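Local coordinates for protein SmhA (Serratia marcescens, PDB 7A27) that forms one component of the tripartite alpha-pore-forming toxin Smh, here in its soluble state, at residues A[28-33]-A[357-362]; A[194-199]-A[237-242]. All blocks are in the same frame, centred on the assembly; numbering follows the deposited sequence.

In the fold
From the N terminus, helix 14-37 supplies residues 28-33, the first half of contact 1. The chain then runs through three long helices before residues 194-199 lead into strand 198-206; strand 230-237 returns, and contact 2 closes this short hairpin excursion, 37 residues without helix. Three more helices follow, then helix 325-358, whose C-terminal exit (357-362) completes contact 1 and closes a span of 323 residues. Contact 2 therefore lies wholly within that larger span, without crossing it. Their centres are about 12 Å apart, and they meet directly: Leu362 O probably accepts a hydrogen bond from Gln199 NE2, joining the segment after helix 325-358 to the hairpin base; 28-33 brings in the N-terminal helix.

Contact 1. Residues A[28-33]-A[357-362]; sequences NQSYSN and AGNNIL
Two side-chain amides, Gln29 and Asn359, have planes turned 80° apart. One face of the Gln29 amide is covered by the backbone of Asn359, whose O stands 3.5 Å from Gln29 CD, almost along the plane normal; Asn360 CA approaches that same face, 3.7 Å from Gln29 NE2. The Asn359 amide presents its nitrogen: ND2 makes weak hydrogen bonds to Gln29 OE1 (3.4 Å, N-H...O angle 135°) and to Ser30 OG (3.4 Å). These two bent bonds share one amino group, reached because Asn359 CG is anti to its backbone N (chi1 -165°). Gln29 extends fully beyond CG, so its own NE2 can donate to Tyr356 O, a second tie to the end of helix 325-358.

One helical turn on, Asn33 ND2 makes a weak bond to Asn360 O (3.2 Å), within the type I turn Gly358-Ile361. Beyond the turn, Leu362 runs antiparallel alongside Asn33, CB to CB at 3.6 Å, and sets CD2 3.7 Å from Ser30 O. Asn359 is a Ca(2+) site residue in a structure of this protein, though no ion is bound here. The turn thus packs where helix 325-358 ends against helix 14-37; Lys69 of helix 48-96 touches Asn33 and Asn360, while Leu197 and, from strand 230-237, Ile236 touch Leu362.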
ATOM      1  N   ASN A  28      -3.346  -1.066  -1.935  1.00 69.51           N
ATOM      2  CA  ASN A  28      -4.068   0.190  -2.261  1.00 70.96           C
ATOM      3  C   ASN A  28      -3.985   0.426  -3.775  1.00 70.20           C
ATOM      4  O   ASN A  28      -4.869   1.097  -4.328  1.00 72.21           O
ATOM      5  CB  ASN A  28      -3.528   1.384  -1.473  1.00 72.96           C
ATOM      6  CG  ASN A  28      -4.571   2.469  -1.269  1.00 75.07           C
ATOM      7  OD1 ASN A  28      -5.774   2.213  -1.354  1.00 72.83           O
ATOM      8  ND2 ASN A  28      -4.117   3.680  -0.978  1.00 78.51           N
ATOM      9  N   GLN A  29      -2.959  -0.108  -4.422  1.00 67.75           N
ATOM     10  CA  GLN A  29      -2.766  -0.033  -5.893  1.00 68.50           C
ATOM     11  C   GLN A  29      -3.926  -0.821  -6.522  1.00 70.12           C
ATOM     12  O   GLN A  29      -4.543  -0.299  -7.483  1.00 70.63           O
ATOM     13  CB  GLN A  29      -1.366  -0.575  -6.222  1.00 67.68           C
ATOM     14  CG  GLN A  29      -0.862  -0.314  -7.623  1.00 68.55           C
ATOM     15  CD  GLN A  29       0.566  -0.787  -7.827  1.00 69.91           C
ATOM     16  OE1 GLN A  29       1.123  -1.534  -7.035  1.00 69.19           O
ATOM     17  NE2 GLN A  29       1.189  -0.358  -8.916  1.00 70.67           N
ATOM     18  N   SER A  30      -4.235  -2.005  -5.960  1.00 68.42           N
ATOM     19  CA  SER A  30      -5.297  -2.929  -6.435  1.00 67.08           C
ATOM     20  C   SER A  30      -6.669  -2.316  -6.141  1.00 65.14           C
ATOM     21  O   SER A  30      -7.542  -2.432  -6.995  1.00 65.73           O
ATOM     22  CB  SER A  30      -5.165  -4.318  -5.839  1.00 66.63           C
ATOM     23  OG  SER A  30      -3.923  -4.928  -6.170  1.00 65.42           O
ATOM     24  N   TYR A  31      -6.853  -1.665  -4.996  1.00 63.14           N
ATOM     25  CA  TYR A  31      -8.132  -0.998  -4.632  1.00 63.91           C
ATOM     26  C   TYR A  31      -8.347   0.223  -5.525  1.00 65.29           C
ATOM     27  O   TYR A  31      -9.501   0.535  -5.792  1.00 66.74           O
ATOM     28  CB  TYR A  31      -8.210  -0.651  -3.146  1.00 63.12           C
ATOM     29  CG  TYR A  31      -8.351  -1.829  -2.217  1.00 62.96           C
ATOM     30  CD1 TYR A  31      -9.125  -2.928  -2.558  1.00 64.11           C
ATOM     31  CD2 TYR A  31      -7.806  -1.806  -0.949  1.00 61.79           C
ATOM     32  CE1 TYR A  31      -9.267  -4.007  -1.700  1.00 63.17           C
ATOM     33  CE2 TYR A  31      -7.948  -2.866  -0.072  1.00 60.80           C
ATOM     34  CZ  TYR A  31      -8.675  -3.968  -0.457  1.00 61.33           C
ATOM     35  OH  TYR A  31      -8.827  -5.007   0.390  1.00 62.83           O
ATOM     36  N   SER A  32      -7.284   0.876  -5.985  1.00 67.12           N
ATOM     37  CA  SER A  32      -7.389   1.983  -6.972  1.00 69.78           C
ATOM     38  C   SER A  32      -7.867   1.399  -8.299  1.00 71.80           C
ATOM     39  O   SER A  32      -8.772   1.993  -8.898  1.00 73.60           O
ATOM     40  CB  SER A  32      -6.098   2.714  -7.160  1.00 70.08           C
ATOM     41  OG  SER A  32      -5.681   3.253  -5.929  1.00 72.05           O
ATOM     42  N   ASN A  33      -7.283   0.276  -8.729  1.00 71.28           N
ATOM     43  CA  ASN A  33      -7.651  -0.376 -10.006  1.00 73.50           C
ATOM     44  C   ASN A  33      -9.115  -0.821  -9.941  1.00 73.81           C
ATOM     45  O   ASN A  33      -9.791  -0.766 -10.987  1.00 74.03           O
ATOM     46  CB  ASN A  33      -6.738  -1.554 -10.332  1.00 74.61           C
ATOM     47  CG  ASN A  33      -5.403  -1.125 -10.896  1.00 75.94           C
ATOM     48  OD1 ASN A  33      -5.328  -0.218 -11.739  1.00 76.81           O
ATOM     49  ND2 ASN A  33      -4.349  -1.806 -10.458  1.00 76.94           N
ATOM     50  N   ALA A 357       5.592  -2.521 -10.308  1.00 73.39           N
ATOM     51  CA  ALA A 357       5.506  -2.497 -11.788  1.00 75.96           C
ATOM     52  C   ALA A 357       4.423  -3.478 -12.239  1.00 77.58           C
ATOM     53  O   ALA A 357       3.527  -3.045 -12.979  1.00 81.23           O
ATOM     54  CB  ALA A 357       6.837  -2.817 -12.422  1.00 75.93           C
ATOM     55  N   GLY A 358       4.495  -4.731 -11.775  1.00 77.68           N
ATOM     56  CA  GLY A 358       3.613  -5.846 -12.179  1.00 78.69           C
ATOM     57  C   GLY A 358       2.188  -5.662 -11.703  1.00 78.53           C
ATOM     58  O   GLY A 358       1.251  -5.933 -12.493  1.00 79.28           O
ATOM     59  N   ASN A 359       2.029  -5.165 -10.476  1.00 78.23           N
ATOM     60  CA  ASN A 359       0.719  -4.977  -9.804  1.00 77.80           C
ATOM     61  C   ASN A 359       0.016  -3.709 -10.305  1.00 76.90           C
ATOM     62  O   ASN A 359      -0.990  -3.336  -9.660  1.00 76.81           O
ATOM     63  CB  ASN A 359       0.878  -4.931  -8.283  1.00 76.97           C
ATOM     64  CG  ASN A 359      -0.429  -5.092  -7.535  1.00 77.44           C
ATOM     65  OD1 ASN A 359      -1.294  -5.867  -7.944  1.00 79.30           O
ATOM     66  ND2 ASN A 359      -0.581  -4.363  -6.441  1.00 77.80           N
ATOM     67  N   ASN A 360       0.477  -3.100 -11.411  1.00 76.35           N
ATOM     68  CA  ASN A 360      -0.148  -1.876 -11.976  1.00 75.78           C
ATOM     69  C   ASN A 360      -1.447  -2.247 -12.692  1.00 75.62           C
ATOM     70  O   ASN A 360      -2.270  -1.348 -12.905  1.00 74.27           O
ATOM     71  CB  ASN A 360       0.747  -1.108 -12.947  1.00 76.60           C
ATOM     72  CG  ASN A 360       0.137   0.235 -13.311  1.00 78.35           C
ATOM     73  OD1 ASN A 360      -0.236   1.026 -12.439  1.00 80.53           O
ATOM     74  ND2 ASN A 360       0.009   0.513 -14.592  1.00 77.86           N
ATOM     75  N   ILE A 361      -1.608  -3.516 -13.061  1.00 77.17           N
ATOM     76  CA  ILE A 361      -2.809  -4.029 -13.783  1.00 79.33           C
ATOM     77  C   ILE A 361      -3.530  -5.043 -12.882  1.00 77.58           C
ATOM     78  O   ILE A 361      -2.847  -5.820 -12.202  1.00 77.75           O
ATOM     79  CB  ILE A 361      -2.430  -4.598 -15.172  1.00 83.02           C
ATOM     80  CG1 ILE A 361      -3.674  -5.030 -15.961  1.00 87.31           C
ATOM     81  CG2 ILE A 361      -1.416  -5.724 -15.051  1.00 83.09           C
ATOM     82  CD1 ILE A 361      -4.725  -3.935 -16.192  1.00 87.69           C
ATOM     83  N   LEU A 362      -4.868  -4.998 -12.856  1.00 75.83           N
ATOM     84  CA  LEU A 362      -5.762  -5.890 -12.063  1.00 74.05           C
ATOM     85  C   LEU A 362      -6.519  -6.769 -13.052  1.00 75.82           C
ATOM     86  O   LEU A 362      -7.642  -6.458 -13.442  1.00 76.00           O
ATOM     87  CB  LEU A 362      -6.723  -5.027 -11.240  1.00 72.31           C
ATOM     88  CG  LEU A 362      -7.575  -5.752 -10.200  1.00 70.91           C
ATOM     89  CD1 LEU A 362      -6.689  -6.310  -9.093  1.00 69.49           C
ATOM     90  CD2 LEU A 362      -8.635  -4.811  -9.615  1.00 70.22           C
TER

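Contact 2. Residues A[194-199]-A[237-242]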
ATOM      1  N   VAL A 194       5.633 -12.460  -5.120  1.00 81.08           N
ATOM      2  CA  VAL A 194       5.383 -11.803  -6.440  1.00 80.27           C
ATOM      3  C   VAL A 194       3.863 -11.634  -6.558  1.00 78.05           C
ATOM      4  O   VAL A 194       3.205 -12.556  -6.988  1.00 77.48           O
ATOM      5  CB  VAL A 194       5.980 -12.616  -7.596  1.00 81.01           C
ATOM      6  CG1 VAL A 194       5.733 -11.957  -8.947  1.00 80.26           C
ATOM      7  CG2 VAL A 194       7.465 -12.843  -7.355  1.00 81.40           C
ATOM      8  N   VAL A 195       3.368 -10.475  -6.126  1.00 76.50           N
ATOM      9  CA  VAL A 195       1.923 -10.209  -5.896  1.00 76.13           C
ATOM     10  C   VAL A 195       1.156 -10.082  -7.209  1.00 75.89           C
ATOM     11  O   VAL A 195       1.648  -9.487  -8.161  1.00 76.57           O
ATOM     12  CB  VAL A 195       1.685  -8.964  -5.020  1.00 74.62           C
ATOM     13  CG1 VAL A 195       2.442  -9.070  -3.712  1.00 74.30           C
ATOM     14  CG2 VAL A 195       1.999  -7.668  -5.745  1.00 74.83           C
ATOM     15  N   GLN A 196      -0.086 -10.548  -7.154  1.00 75.90           N
ATOM     16  CA  GLN A 196      -1.113 -10.457  -8.210  1.00 77.83           C
ATOM     17  C   GLN A 196      -2.475 -10.657  -7.514  1.00 74.63           C
ATOM     18  O   GLN A 196      -2.628 -11.611  -6.739  1.00 74.17           O
ATOM     19  CB  GLN A 196      -0.804 -11.519  -9.268  1.00 84.29           C
ATOM     20  CG  GLN A 196      -1.601 -11.394 -10.569  1.00 87.70           C
ATOM     21  CD  GLN A 196      -1.011 -10.484 -11.624  1.00 89.00           C
ATOM     22  OE1 GLN A 196      -0.738  -9.292 -11.409  1.00 87.75           O
ATOM     23  NE2 GLN A 196      -0.866 -11.052 -12.816  1.00 89.74           N
ATOM     24  N   LEU A 197      -3.424  -9.761  -7.779  1.00 71.61           N
ATOM     25  CA  LEU A 197      -4.858  -9.903  -7.413  1.00 69.50           C
ATOM     26  C   LEU A 197      -5.675  -9.697  -8.686  1.00 68.36           C
ATOM     27  O   LEU A 197      -5.231  -8.931  -9.535  1.00 70.33           O
ATOM     28  CB  LEU A 197      -5.215  -8.865  -6.346  1.00 69.30           C
ATOM     29  CG  LEU A 197      -4.735  -9.160  -4.924  1.00 68.48           C
ATOM     30  CD1 LEU A 197      -5.283  -8.129  -3.949  1.00 66.33           C
ATOM     31  CD2 LEU A 197      -5.126 -10.566  -4.504  1.00 69.47           C
ATOM     32  N   GLY A 198      -6.802 -10.379  -8.838  1.00 67.74           N
ATOM     33  CA  GLY A 198      -7.657 -10.263 -10.034  1.00 67.72           C
ATOM     34  C   GLY A 198      -8.938  -9.517  -9.716  1.00 66.42           C
ATOM     35  O   GLY A 198      -9.001  -8.893  -8.648  1.00 64.52           O
ATOM     36  N   GLN A 199      -9.922  -9.595 -10.616  1.00 66.82           N
ATOM     37  CA  GLN A 199     -11.264  -8.983 -10.447  1.00 65.84           C
ATOM     38  C   GLN A 199     -12.264  -9.710 -11.340  1.00 67.48           C
ATOM     39  O   GLN A 199     -11.835 -10.388 -12.295  1.00 71.52           O
ATOM     40  CB  GLN A 199     -11.236  -7.501 -10.813  1.00 65.54           C
ATOM     41  CG  GLN A 199     -10.823  -7.191 -12.246  1.00 66.57           C
ATOM     42  CD  GLN A 199     -11.111  -5.744 -12.596  1.00 66.20           C
ATOM     43  OE1 GLN A 199     -12.248  -5.274 -12.495  1.00 66.52           O
ATOM     44  NE2 GLN A 199     -10.080  -5.019 -13.003  1.00 64.87           N
ATOM     45  N   GLN A 237     -10.571 -10.641  -6.636  1.00 73.84           N
ATOM     46  CA  GLN A 237     -10.583 -12.120  -6.630  1.00 74.25           C
ATOM     47  C   GLN A 237      -9.137 -12.604  -6.524  1.00 74.61           C
ATOM     48  O   GLN A 237      -8.226 -11.851  -6.874  1.00 73.08           O
ATOM     49  CB  GLN A 237     -11.218 -12.652  -7.903  1.00 75.52           C
ATOM     50  CG  GLN A 237     -12.153 -13.824  -7.638  1.00 77.04           C
ATOM     51  CD  GLN A 237     -13.534 -13.416  -7.177  1.00 76.04           C
ATOM     52  OE1 GLN A 237     -14.148 -12.463  -7.675  1.00 74.50           O
ATOM     53  NE2 GLN A 237     -14.107 -14.294  -6.367  1.00 74.60           N
ATOM     54  N   ALA A 238      -8.927 -13.806  -6.007  1.00 76.53           N
ATOM     55  CA  ALA A 238      -7.584 -14.411  -5.962  1.00 78.90           C
ATOM     56  C   ALA A 238      -7.290 -14.876  -7.383  1.00 82.92           C
ATOM     57  O   ALA A 238      -8.272 -15.153  -8.114  1.00 86.01           O
ATOM     58  CB  ALA A 238      -7.550 -15.545  -4.971  1.00 79.10           C
ATOM     59  N   ILE A 239      -6.017 -14.952  -7.768  1.00 85.25           N
ATOM     60  CA  ILE A 239      -5.624 -15.429  -9.125  1.00 88.95           C
ATOM     61  C   ILE A 239      -5.931 -16.920  -9.296  1.00 94.96           C
ATOM     62  O   ILE A 239      -6.454 -17.249 -10.376  1.00 98.29           O
ATOM     63  CB  ILE A 239      -4.173 -15.044  -9.437  1.00 87.55           C
ATOM     64  CG1 ILE A 239      -4.087 -13.528  -9.577  1.00 86.06           C
ATOM     65  CG2 ILE A 239      -3.631 -15.728 -10.681  1.00 89.85           C
ATOM     66  CD1 ILE A 239      -4.870 -12.941 -10.735  1.00 86.35           C
ATOM     67  N   SER A 240      -5.630 -17.776  -8.312  1.00 99.50           N
ATOM     68  CA  SER A 240      -5.840 -19.252  -8.403  1.00103.37           C
ATOM     69  C   SER A 240      -6.806 -19.725  -7.312  1.00102.72           C
ATOM     70  O   SER A 240      -6.416 -19.740  -6.126  1.00100.65           O
ATOM     71  CB  SER A 240      -4.524 -20.013  -8.384  1.00105.35           C
ATOM     72  OG  SER A 240      -3.642 -19.490  -7.401  1.00103.12           O
ATOM     73  N   ALA A 241      -8.015 -20.124  -7.720  1.00104.10           N
ATOM     74  CA  ALA A 241      -9.101 -20.631  -6.845  1.00104.03           C
ATOM     75  C   ALA A 241      -8.704 -21.962  -6.170  1.00104.92           C
ATOM     76  O   ALA A 241      -9.637 -22.587  -5.586  1.00106.13           O
ATOM     77  CB  ALA A 241     -10.383 -20.775  -7.651  1.00104.61           C
ATOM     78  N   GLY A 242      -7.423 -22.379  -6.228  1.00103.15           N
ATOM     79  CA  GLY A 242      -6.972 -23.630  -5.587  1.00104.20           C
ATOM     80  C   GLY A 242      -5.471 -23.776  -5.418  1.00104.16           C
ATOM     81  O   GLY A 242      -5.074 -24.935  -5.156  1.00106.96           O
TER
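Backbone pairing makes the firm part of this contact. Gly198 and Gln237 form an antiparallel hydrogen-bonded pair with CA atoms 4.9 Å apart. Gly198 N donates to Gln237 O at 2.8 Å with an N-H...O angle of 158°, whereas Gln237 N reaches Gly198 O at 3.1 Å from 70° out of the carbonyl plane, so the second bond is less well directed at its acceptor.

The solvent side is held by side chains alone. Ile239 reaches back over Gly198, its CD1 3.7 Å from Gly198 N, over the side of the glycine where a CB would otherwise stand. The Ile239 and Gln196 side chains cross obliquely, close at CG1 to CG (3.4 Å) yet both exposed. Gln196 offers its CG because that atom stands anti to the backbone N (chi1 -169°). Past Ile239 the chain turns away, leaving Ser240 to Gly242 without a contact to 194-199. Leu197 points inward instead, touching Leu27 and Ser30 of helix 14-37 and Ile183 of helix 160-188. The paired glycine and glutamine mark the open end of a two-stranded antiparallel hairpin inserted between helices, consistent with the beta-tongue in the head of ClyA-type alpha-pore-forming toxins.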